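Aluminum resistance protein (Clostridium novyi, PDB 3I16) probably acts as a pyridoxal-5'-phosphate-dependent carbon-sulfur lyase that may be involved in aluminium resistance. Local coordinates at residues A80-V85 and Q292-A297; N99-L104 and Y126-D131; L194-I199 and T231-D236; V217-G222 and G254-G259. All coordinates share one frame; numbering follows the deposited sequence. Where two conformers were deposited one is given.

Interaction 1 (A80-V85 and Q292-A297); sequences AVYARV and QGLFLA. With EDO (1,2-ethanediol), chain M.
Leu-294 reaches across to Val-81, Tyr-82 and Val-85 where two nearly parallel helices pack in a fold consistent with fold type I (aspartate aminotransferase-like) PLP enzymes. The local axes of 80-85 and 292-297 differ by 17° in direction and come no nearer than 11.9 Å. At that spacing side chains bridge the gap between the backbones. One methyl of Leu-294, CD2, meets all three residues, Val-85 only loosely. The leucine is set for this by its first torsion, which holds CG anti to the backbone N (chi1 172°). The two valines point at the other helix from successive turns. Val-81 crosses Leu-294 at a slant, and its CG1 lies 3.6 Å from Leu-294 CD2. Tyr-82 leaves its helix more to one side, and its ring then runs past the leucine in the opposite direction. CE1 of Tyr-82 is 3.8 Å from Leu-294 CD2, which approaches the ring obliquely. Nothing polar joins the two segments, and the contact is wholly buried. Helix 17-54 completes it: Ala-51 packs on Val-81 and Val-85, and Val-48 packs on Leu-294. Tyr-82 also rests on Ala-91 and Val-93 of strand 90-94, so the contact links the helical layer to an outermost strand of the large sheet within this chain. At the other side of helix 287-318, Gln-292 faces a second subunit, with its NE2 bonded to Gly-249 O of that chain. Its OE1 accepts a short 2.5 Å hydrogen bond from O2 of an ethanediol molecule.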
# COMPACT_ATOMS: atom_id res chain seq x y z
N ALA B 80 -2.19 -21.72 -7.12
CA ALA B 80 -1.68 -22.74 -8.04
C ALA B 80 -0.22 -23.03 -7.80
O ALA B 80 0.20 -24.19 -7.85
CB ALA B 80 -1.93 -22.32 -9.52
N VAL B 81 0.57 -21.98 -7.57
CA VAL B 81 2.00 -22.17 -7.25
C VAL B 81 2.15 -22.98 -5.95
O VAL B 81 2.97 -23.89 -5.89
CB VAL B 81 2.76 -20.83 -7.15
CG1 VAL B 81 4.16 -21.04 -6.58
CG2 VAL B 81 2.84 -20.16 -8.53
N TYR B 82 1.38 -22.62 -4.92
CA TYR B 82 1.43 -23.34 -3.63
C TYR B 82 1.09 -24.82 -3.81
O TYR B 82 1.75 -25.70 -3.24
CB TYR B 82 0.49 -22.71 -2.59
CG TYR B 82 1.13 -21.77 -1.59
CD1 TYR B 82 1.70 -20.57 -1.98
CD2 TYR B 82 1.12 -22.07 -0.23
CE1 TYR B 82 2.30 -19.72 -1.05
CE2 TYR B 82 1.71 -21.22 0.72
CZ TYR B 82 2.28 -20.04 0.30
OH TYR B 82 2.84 -19.18 1.22
N ALA B 83 0.05 -25.08 -4.59
CA ALA B 83 -0.43 -26.43 -4.88
C ALA B 83 0.63 -27.29 -5.57
O ALA B 83 0.82 -28.46 -5.21
CB ALA B 83 -1.74 -26.38 -5.68
N ARG B 84 1.37 -26.68 -6.51
CA ARG B 84 2.50 -27.37 -7.13
C ARG B 84 3.63 -27.64 -6.14
O ARG B 84 4.20 -28.72 -6.15
CB ARG B 84 3.05 -26.58 -8.32
CG ARG B 84 2.15 -26.64 -9.52
CD ARG B 84 2.67 -25.76 -10.62
NE ARG B 84 1.75 -25.78 -11.75
CZ ARG B 84 1.74 -26.71 -12.70
NH1 ARG B 84 2.62 -27.72 -12.68
NH2 ARG B 84 0.86 -26.63 -13.68
N VAL B 85 3.96 -26.66 -5.28
CA VAL B 85 5.03 -26.84 -4.28
C VAL B 85 4.74 -28.01 -3.35
O VAL B 85 5.62 -28.83 -3.08
CB VAL B 85 5.28 -25.56 -3.45
CG1 VAL B 85 6.14 -25.86 -2.23
CG2 VAL B 85 5.91 -24.46 -4.30
N GLN B 292 7.15 -13.37 -3.38
CA GLN B 292 8.57 -13.20 -3.09
C GLN B 292 9.00 -13.94 -1.82
O GLN B 292 10.08 -14.54 -1.78
CB GLN B 292 8.96 -11.73 -3.03
CG GLN B 292 10.47 -11.56 -3.16
CD GLN B 292 10.95 -10.14 -3.26
OE1 GLN B 292 10.16 -9.20 -3.18
NE2 GLN B 292 12.26 -9.98 -3.43
N GLY B 293 8.14 -13.92 -0.80
CA GLY B 293 8.38 -14.63 0.45
C GLY B 293 8.46 -16.13 0.27
O GLY B 293 9.34 -16.78 0.83
N LEU B 294 7.57 -16.70 -0.53
CA LEU B 294 7.63 -18.15 -0.81
C LEU B 294 8.96 -18.51 -1.47
O LEU B 294 9.58 -19.55 -1.15
CB LEU B 294 6.49 -18.58 -1.75
CG LEU B 294 6.52 -20.02 -2.29
CD1 LEU B 294 6.46 -21.01 -1.14
CD2 LEU B 294 5.37 -20.24 -3.26
N PHE B 295 9.40 -17.66 -2.37
CA PHE B 295 10.64 -17.91 -3.11
C PHE B 295 11.85 -17.89 -2.20
O PHE B 295 12.81 -18.64 -2.42
CB PHE B 295 10.79 -16.90 -4.25
CG PHE B 295 11.89 -17.24 -5.19
CD1 PHE B 295 11.70 -18.24 -6.14
CD2 PHE B 295 13.11 -16.59 -5.11
CE1 PHE B 295 12.71 -18.58 -7.00
CE2 PHE B 295 14.13 -16.93 -6.00
CZ PHE B 295 13.93 -17.93 -6.93
N LEU B 296 11.83 -17.03 -1.19
CA LEU B 296 12.91 -16.95 -0.19
C LEU B 296 12.78 -17.97 0.92
O LEU B 296 13.75 -18.21 1.63
CB LEU B 296 12.93 -15.57 0.47
CG LEU B 296 13.40 -14.41 -0.42
CD1 LEU B 296 13.03 -13.11 0.19
CD2 LEU B 296 14.91 -14.50 -0.68
N ALA B 297 11.61 -18.60 1.04
CA ALA B 297 11.34 -19.46 2.21
C ALA B 297 12.29 -20.66 2.39
O ALA B 297 12.67 -20.96 3.51
CB ALA B 297 9.85 -19.92 2.24
C1 EDO M . 9.06 -6.36 -1.26
O1 EDO M . 8.94 -5.22 -2.13
C2 EDO M . 8.02 -7.43 -1.56
O2 EDO M . 8.06 -7.80 -2.95

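Interaction 2 (N99-L104 and Y126-D131). With PLP (pyridoxal-5'-phosphate), chain J.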
# COMPACT_ATOMS: atom_id res chain seq x y z
N ASN B 99 -4.13 -15.34 11.53
CA ASN B 99 -3.02 -16.06 12.12
C ASN B 99 -3.16 -17.52 11.75
O ASN B 99 -4.09 -17.88 11.01
CB ASN B 99 -2.97 -15.87 13.65
CG ASN B 99 -4.25 -16.27 14.35
OD1 ASN B 99 -5.00 -17.15 13.89
ND2 ASN B 99 -4.50 -15.63 15.48
N GLY B 100 -2.23 -18.36 12.20
CA GLY B 100 -2.28 -19.77 11.92
C GLY B 100 -3.47 -20.49 12.53
O GLY B 100 -4.01 -21.40 11.92
N THR B 101 -3.86 -20.10 13.73
CA THR B 101 -5.03 -20.71 14.37
C THR B 101 -6.28 -20.52 13.50
O THR B 101 -7.12 -21.42 13.40
CB THR B 101 -5.23 -20.09 15.77
OG1 THR B 101 -4.01 -20.23 16.52
CG2 THR B 101 -6.38 -20.74 16.53
N HIS B 102 -6.39 -19.36 12.86
CA HIS B 102 -7.52 -19.09 11.98
C HIS B 102 -7.54 -20.10 10.83
O HIS B 102 -8.57 -20.72 10.59
CB HIS B 102 -7.48 -17.64 11.48
CG HIS B 102 -8.68 -17.22 10.71
ND1 HIS B 102 -8.74 -16.00 10.05
CD2 HIS B 102 -9.85 -17.85 10.44
CE1 HIS B 102 -9.92 -15.89 9.46
NE2 HIS B 102 -10.61 -17.00 9.68
N ALA B 103 -6.39 -20.31 10.18
CA ALA B 103 -6.30 -21.28 9.09
C ALA B 103 -6.66 -22.70 9.54
O ALA B 103 -7.40 -23.40 8.87
CB ALA B 103 -4.90 -21.26 8.47
N LEU B 104 -6.14 -23.12 10.70
CA LEU B 104 -6.43 -24.46 11.23
C LEU B 104 -7.91 -24.62 11.57
O LEU B 104 -8.54 -25.61 11.22
CB LEU B 104 -5.58 -24.72 12.47
CG LEU B 104 -4.06 -24.75 12.21
CD1 LEU B 104 -3.33 -24.46 13.49
CD2 LEU B 104 -3.63 -26.08 11.64
N TYR B 126 -2.06 -27.71 20.38
CA TYR B 126 -1.54 -26.39 20.73
C TYR B 126 -2.65 -25.60 21.40
O TYR B 126 -3.79 -25.61 20.90
CB TYR B 126 -1.13 -25.70 19.41
CG TYR B 126 -0.25 -24.47 19.51
CD1 TYR B 126 1.13 -24.59 19.64
CD2 TYR B 126 -0.78 -23.19 19.40
CE1 TYR B 126 1.95 -23.48 19.71
CE2 TYR B 126 0.03 -22.07 19.46
CZ TYR B 126 1.39 -22.23 19.62
OH TYR B 126 2.19 -21.12 19.69
N ASP B 127 -2.32 -24.89 22.48
CA ASP B 127 -3.23 -24.10 23.29
C ASP B 127 -4.37 -23.35 22.65
O ASP B 127 -5.51 -23.45 23.11
CB ASP B 127 -2.43 -23.06 24.10
CG ASP B 127 -1.33 -23.68 24.95
OD1 ASP B 127 -0.39 -24.26 24.35
OD2 ASP B 127 -1.40 -23.55 26.19
N THR B 128 -4.06 -22.58 21.63
CA THR B 128 -5.07 -21.70 21.03
C THR B 128 -6.18 -22.49 20.33
O THR B 128 -7.26 -21.94 20.11
CB THR B 128 -4.44 -20.67 20.08
OG1 THR B 128 -4.06 -21.33 18.86
CG2 THR B 128 -3.21 -20.03 20.72
N LEU B 129 -5.95 -23.78 20.05
CA LEU B 129 -6.95 -24.60 19.39
C LEU B 129 -7.99 -25.12 20.38
O LEU B 129 -9.08 -25.54 19.97
CB LEU B 129 -6.27 -25.73 18.63
CG LEU B 129 -6.72 -26.07 17.22
CD1 LEU B 129 -6.86 -24.82 16.32
CD2 LEU B 129 -5.71 -27.04 16.62
N HIS B 130 -7.72 -25.05 21.67
CA HIS B 130 -8.66 -25.60 22.66
C HIS B 130 -10.04 -24.94 22.64
O HIS B 130 -11.05 -25.64 22.77
CB HIS B 130 -8.05 -25.56 24.06
CG HIS B 130 -6.86 -26.47 24.22
ND1 HIS B 130 -6.64 -27.20 25.37
CD2 HIS B 130 -5.86 -26.81 23.37
CE1 HIS B 130 -5.53 -27.90 25.23
NE2 HIS B 130 -5.04 -27.68 24.02
N ASP B 131 -10.09 -23.63 22.47
CA ASP B 131 -11.36 -22.91 22.38
C ASP B 131 -12.09 -23.13 21.05
O ASP B 131 -13.31 -23.06 20.98
CB ASP B 131 -11.15 -21.42 22.59
CG ASP B 131 -10.86 -21.06 24.06
OD1 ASP B 131 -11.02 -21.91 24.96
OD2 ASP B 131 -10.48 -19.90 24.29
N1 PLP J . 0.07 -24.86 15.56
C2 PLP J . 1.35 -24.90 16.02
C2A PLP J . 1.97 -26.21 16.41
C3 PLP J . 2.06 -23.70 16.11
O3 PLP J . 3.36 -23.74 16.56
C4 PLP J . 1.47 -22.49 15.74
C5 PLP J . 0.16 -22.47 15.28
C6 PLP J . -0.52 -23.67 15.19
C5A PLP J . -0.56 -21.20 14.84
O4P PLP J . -0.35 -20.14 15.71
P PLP J . -0.77 -18.59 15.42
O1P PLP J . -0.32 -18.05 14.07
O2P PLP J . -0.01 -17.84 16.48
O3P PLP J . -2.29 -18.47 15.53
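The Tyr-126 ring, modelled in two conformers, lies over the cofactor, and the edge of the same ring meets OG1 of Thr-128, the residue that bonds to Thr-101. PLP C3 sits 3.6 Å above the tyrosine plane, offset toward the rim, and Thr-128 OG1 lies in that plane. CD1 of Leu-104 approaches the pyridine at C6, 3.4 Å away. The two segments are tied by hydroxyls. Thr-128 OG1 donates to Thr-101 OG1 over 2.6 Å, and Thr-101 OG1 in turn donates to PLP O3P over 2.7 Å. The first torsion of Thr-101 puts OG1 beside its own backbone N (chi1 -55°), so both groups can serve one phosphate oxygen. The second bond, from Thr-101 N to O3P, is 2.9 Å long with an angle of 162° at the hydrogen. Gly-100 N gives a 2.7 Å bond to O1P. The phosphate thus sits at the N-terminal end of helix 100-111, where the helix dipole would probably help to hold its charge. Asn-99 caps that helix: its OD1 accepts from His-102 N at 2.8 Å. Beside the hydroxyl pair, Leu-129 CD1 packs on Leu-104 CB and Thr-101 CG2. Tyr-68 of the third subunit also bonds to PLP, so the site is shared between chains. The contact brings the start of helix 100-111 against the turn that leads into helix 129-133. Leu-104 carries it on to Phe-216 and Asp-218 of strand 214-218.

Interaction 3 (L194-I199 and T231-D236); sequences LLIEDI and TDVGAD. With EDO (1,2-ethanediol), chain N.
Two groups grip OD2 of Asp-198, on the helix whose Ile-196 and Ile-199 pack on Val-233. Leu-195 N donates to Asp-198 OD2 over 2.9 Å, arriving on the anti side and 25° out of the carboxylate plane. An ethanediol O2, probably from the crystallisation liquor, donates to it over 2.7 Å. Leu-195 is the N-cap residue, so the first bond supplies one half of a capping box. The contact itself is apolar. CG2 of Ile-196 lies 3.6 Å from CG1 of Val-233, and the two side chains slant across each other. With CG1 of Ile-196 beside the backbone N (chi1 -67°), CG2 is left anti to that N and meets the valine. Ile-199 meets Val-233 almost at a right angle, with a looser 4.1 Å between their CG2 atoms. Val-233 thus touches successive turns of the helix start. Gly-234 follows with a positive phi of 102°, and the chain then enters strand 237-241. Helix 196-209 joins strands 177-183 and 214-218, parallel neighbours in the sheet. The arrangement is a helix of a beta-alpha-beta crossover packed on a loop that feeds the next strand.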
# COMPACT_ATOMS: atom_id res chain seq x y z
N LEU B 194 7.30 -34.13 14.89
CA LEU B 194 7.11 -35.32 14.05
C LEU B 194 7.81 -35.20 12.72
O LEU B 194 7.63 -34.22 12.00
CB LEU B 194 5.64 -35.63 13.74
CG LEU B 194 4.72 -36.11 14.84
CD1 LEU B 194 3.51 -36.71 14.14
CD2 LEU B 194 5.36 -37.14 15.72
N LEU B 195 8.58 -36.21 12.37
CA LEU B 195 9.26 -36.25 11.10
C LEU B 195 8.24 -36.63 10.01
O LEU B 195 7.17 -37.17 10.30
CB LEU B 195 10.38 -37.26 11.14
CG LEU B 195 11.50 -37.06 12.19
CD1 LEU B 195 12.42 -38.27 12.23
CD2 LEU B 195 12.30 -35.81 11.92
N ILE B 196 8.58 -36.37 8.76
CA ILE B 196 7.72 -36.75 7.64
C ILE B 196 7.43 -38.26 7.65
O ILE B 196 6.31 -38.67 7.30
CB ILE B 196 8.34 -36.33 6.28
CG1 ILE B 196 8.39 -34.81 6.13
CG2 ILE B 196 7.60 -37.03 5.09
CD1 ILE B 196 7.01 -34.08 6.12
N GLU B 197 8.42 -39.08 8.03
CA GLU B 197 8.22 -40.54 8.12
C GLU B 197 7.22 -40.91 9.20
O GLU B 197 6.46 -41.88 9.04
CB GLU B 197 9.54 -41.31 8.32
CG GLU B 197 10.18 -41.11 9.69
CD GLU B 197 11.40 -41.99 9.94
OE1 GLU B 197 12.05 -42.42 8.96
OE2 GLU B 197 11.71 -42.23 11.13
N ASP B 198 7.21 -40.17 10.31
CA ASP B 198 6.24 -40.41 11.40
C ASP B 198 4.85 -40.02 10.92
O ASP B 198 3.87 -40.67 11.24
CB ASP B 198 6.55 -39.57 12.65
CG ASP B 198 7.96 -39.84 13.24
OD1 ASP B 198 8.37 -41.00 13.36
OD2 ASP B 198 8.65 -38.86 13.62
N ILE B 199 4.76 -38.94 10.15
CA ILE B 199 3.49 -38.50 9.61
C ILE B 199 2.96 -39.55 8.64
O ILE B 199 1.78 -39.89 8.69
CB ILE B 199 3.59 -37.11 8.95
CG1 ILE B 199 3.83 -36.05 10.04
CG2 ILE B 199 2.29 -36.81 8.17
CD1 ILE B 199 4.24 -34.65 9.55
N THR B 231 1.88 -33.51 2.59
CA THR B 231 1.04 -33.80 1.44
C THR B 231 1.72 -34.79 0.47
O THR B 231 1.06 -35.36 -0.39
CB THR B 231 0.68 -32.49 0.70
OG1 THR B 231 1.87 -31.70 0.54
CG2 THR B 231 -0.33 -31.66 1.53
N ASP B 232 3.03 -34.98 0.59
CA ASP B 232 3.77 -35.94 -0.21
C ASP B 232 3.70 -37.32 0.43
O ASP B 232 4.12 -38.30 -0.19
CB ASP B 232 5.25 -35.51 -0.37
CG ASP B 232 5.40 -34.22 -1.12
OD1 ASP B 232 4.86 -34.14 -2.24
OD2 ASP B 232 6.05 -33.27 -0.60
N VAL B 233 3.20 -37.43 1.67
CA VAL B 233 3.07 -38.75 2.32
C VAL B 233 1.63 -39.08 2.72
O VAL B 233 1.39 -39.82 3.69
CB VAL B 233 4.10 -38.95 3.49
CG1 VAL B 233 5.53 -38.96 2.93
CG2 VAL B 233 3.96 -37.90 4.59
N GLY B 234 0.67 -38.53 1.97
CA GLY B 234 -0.75 -38.87 2.13
C GLY B 234 -1.68 -37.93 2.88
O GLY B 234 -2.84 -38.26 3.06
N ALA B 235 -1.21 -36.77 3.32
CA ALA B 235 -2.07 -35.81 4.01
C ALA B 235 -3.10 -35.31 3.02
O ALA B 235 -2.74 -34.98 1.89
CB ALA B 235 -1.24 -34.63 4.57
N ASP B 236 -4.36 -35.23 3.43
CA ASP B 236 -5.42 -34.71 2.58
C ASP B 236 -5.45 -33.19 2.62
O ASP B 236 -5.94 -32.54 1.70
CB ASP B 236 -6.78 -35.25 3.06
CG ASP B 236 -6.87 -36.76 2.95
OD1 ASP B 236 -6.95 -37.27 1.83
OD2 ASP B 236 -6.86 -37.45 3.99
C1 EDO N . 8.97 -37.88 16.91
O1 EDO N . 9.50 -38.62 18.01
C2 EDO N . 10.12 -37.55 15.97
O2 EDO N . 10.70 -38.74 15.43

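Interaction 4 (V217-G222 and G254-G259). With PLP (pyridoxal-5'-phosphate), chain J.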
# COMPACT_ATOMS: atom_id res chain seq x y z
N VAL B 217 -3.00 -32.14 8.66
CA VAL B 217 -1.78 -31.80 9.38
C VAL B 217 -1.60 -30.30 9.56
O VAL B 217 -1.70 -29.52 8.61
CB VAL B 217 -0.51 -32.32 8.66
CG1 VAL B 217 0.74 -32.00 9.51
CG2 VAL B 217 -0.63 -33.82 8.40
N ASP B 218 -1.36 -29.93 10.81
CA ASP B 218 -0.96 -28.58 11.22
C ASP B 218 0.51 -28.57 10.91
O ASP B 218 1.31 -29.18 11.62
CB ASP B 218 -1.20 -28.43 12.73
CG ASP B 218 -0.62 -27.15 13.32
OD1 ASP B 218 0.12 -26.39 12.64
OD2 ASP B 218 -0.93 -26.89 14.50
N ASN B 219 0.88 -27.87 9.84
CA ASN B 219 2.23 -27.86 9.32
C ASN B 219 3.09 -26.69 9.79
O ASN B 219 4.25 -26.58 9.38
CB ASN B 219 2.17 -27.85 7.77
CG ASN B 219 3.41 -28.46 7.13
OD1 ASN B 219 3.94 -29.45 7.65
ND2 ASN B 219 3.88 -27.90 6.02
N CYS B 220 2.54 -25.81 10.62
CA CYS B 220 3.30 -24.66 11.13
C CYS B 220 4.70 -25.01 11.61
O CYS B 220 4.86 -25.94 12.40
CB CYS B 220 2.58 -24.03 12.30
SG CYS B 220 1.14 -23.07 11.85
N TYR B 221 5.68 -24.25 11.12
CA TYR B 221 7.11 -24.39 11.46
C TYR B 221 7.88 -25.50 10.76
O TYR B 221 9.10 -25.54 10.85
CB TYR B 221 7.35 -24.50 12.95
CG TYR B 221 7.03 -23.27 13.76
CD1 TYR B 221 7.73 -22.08 13.56
CD2 TYR B 221 6.11 -23.31 14.77
CE1 TYR B 221 7.47 -20.98 14.31
CE2 TYR B 221 5.85 -22.21 15.54
CZ TYR B 221 6.53 -21.06 15.31
OH TYR B 221 6.24 -19.98 16.08
N GLY B 222 7.18 -26.36 10.03
CA GLY B 222 7.82 -27.49 9.36
C GLY B 222 8.10 -27.29 7.89
O GLY B 222 8.77 -28.14 7.29
N GLY B 254 -1.47 -13.47 7.06
CA GLY B 254 -2.15 -14.49 6.28
C GLY B 254 -1.88 -15.92 6.65
O GLY B 254 -1.13 -16.22 7.57
N GLY B 255 -2.50 -16.81 5.88
CA GLY B 255 -2.35 -18.24 6.06
C GLY B 255 -2.51 -19.00 4.77
O GLY B 255 -2.91 -18.45 3.73
N TYR B 256 -2.16 -20.27 4.82
CA TYR B 256 -2.34 -21.12 3.67
C TYR B 256 -2.88 -22.46 4.10
O TYR B 256 -2.76 -22.87 5.26
CB TYR B 256 -1.03 -21.35 2.91
CG TYR B 256 -0.10 -22.33 3.62
CD1 TYR B 256 0.72 -21.89 4.66
CD2 TYR B 256 -0.07 -23.67 3.28
CE1 TYR B 256 1.57 -22.77 5.32
CE2 TYR B 256 0.79 -24.57 3.96
CZ TYR B 256 1.59 -24.10 4.98
OH TYR B 256 2.44 -24.97 5.67
N LEU B 257 -3.52 -23.12 3.14
CA LEU B 257 -3.86 -24.52 3.24
C LEU B 257 -3.57 -25.12 1.88
O LEU B 257 -3.62 -24.42 0.87
CB LEU B 257 -5.30 -24.79 3.63
CG LEU B 257 -5.74 -24.31 5.00
CD1 LEU B 257 -6.35 -22.93 4.86
CD2 LEU B 257 -6.75 -25.30 5.62
N ALA B 258 -3.23 -26.40 1.86
CA ALA B 258 -2.96 -27.09 0.61
C ALA B 258 -3.55 -28.48 0.78
O ALA B 258 -3.48 -29.07 1.88
CB ALA B 258 -1.46 -27.13 0.34
N GLY B 259 -4.15 -29.00 -0.29
CA GLY B 259 -4.75 -30.31 -0.19
C GLY B 259 -5.72 -30.64 -1.30
O GLY B 259 -5.67 -30.05 -2.36
N1 PLP J . 0.07 -24.86 15.56
C2 PLP J . 1.35 -24.90 16.02
C2A PLP J . 1.97 -26.21 16.41
C3 PLP J . 2.06 -23.70 16.11
O3 PLP J . 3.36 -23.74 16.56
C4 PLP J . 1.47 -22.49 15.74
C5 PLP J . 0.16 -22.47 15.28
C6 PLP J . -0.52 -23.67 15.19
C5A PLP J . -0.56 -21.20 14.84
O4P PLP J . -0.35 -20.14 15.71
P PLP J . -0.77 -18.59 15.42
O1P PLP J . -0.32 -18.05 14.07
O2P PLP J . -0.01 -17.84 16.48
O3P PLP J . -2.29 -18.47 15.53
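Tyr-256 meets Asn-219, and the chain comes to it through two glycines. Gly-254 has a positive phi of 108° and leads into strand 255-259, which Gly-255 begins. Tyr-256 then sends its ring off the strand, with CG between the backbone N and the carbonyl carbon (chi1 75°). That brings OH to the amide of Asn-219. Asn-219 ND2 donates to Tyr-256 OH over 3.3 Å, nearly in the amide plane, while the amide and ring planes stand 80° apart. The stronger polar partners lie outside: Glu-223 OE2 for Tyr-256 OH and Arg-184 NH1 for Asn-219 OD1. Asn-219 ND2 also bonds to Glu-229 OE1. Leu-257 faces elsewhere, onto Leu-237 and Ala-239 of the intervening strand and onto helix 261-271. Beyond strand 237-241, the end of strand 214-218 carries the cofactor residues. PLP N1 donates to Asp-218 OD2 over a modelled 2.5 Å, which is very short. Asp-218 OD1 accepts from Cys-220 N at 3.2 Å, an Asx turn that fixes the carboxylate. SG of Cys-220 lies 3.6 Å from PLP C5, on the face of the pyridine opposite Tyr-126. Tyr-221 presents its ring edge to the cofactor, with CE2 3.1 Å from PLP O3. Asn-219 to Gly-222 form a type II turn just beyond the strand. An aspartate at a strand end, paired with the pyridine nitrogen, is characteristic of the cofactor site in fold type I PLP enzymes.

Helix 73-86 comes first, and its segment 80-85 meets 292-297 on helix 287-318 much later in the chain. Interaction 1 therefore closes the longest loop, and the other three nest inside it. Interaction 2 closes early, joining helix 100-111 to the turn before helix 129-133. Interactions 3 and 4 follow and cross: 194-199, 217-222, 231-236 and 254-259 alternate along the chain. They pack side by side, with Val-217 touching Ile-199 and Ala-235. Interaction 4 also touches interaction 2 through Leu-104 and Asp-218, and both contact PLP. Tyr-82 on Tyr-256 connects interaction 1 to interaction 4. Helices 73-86 and 287-318, the large sheet and the cofactor site are thus joined.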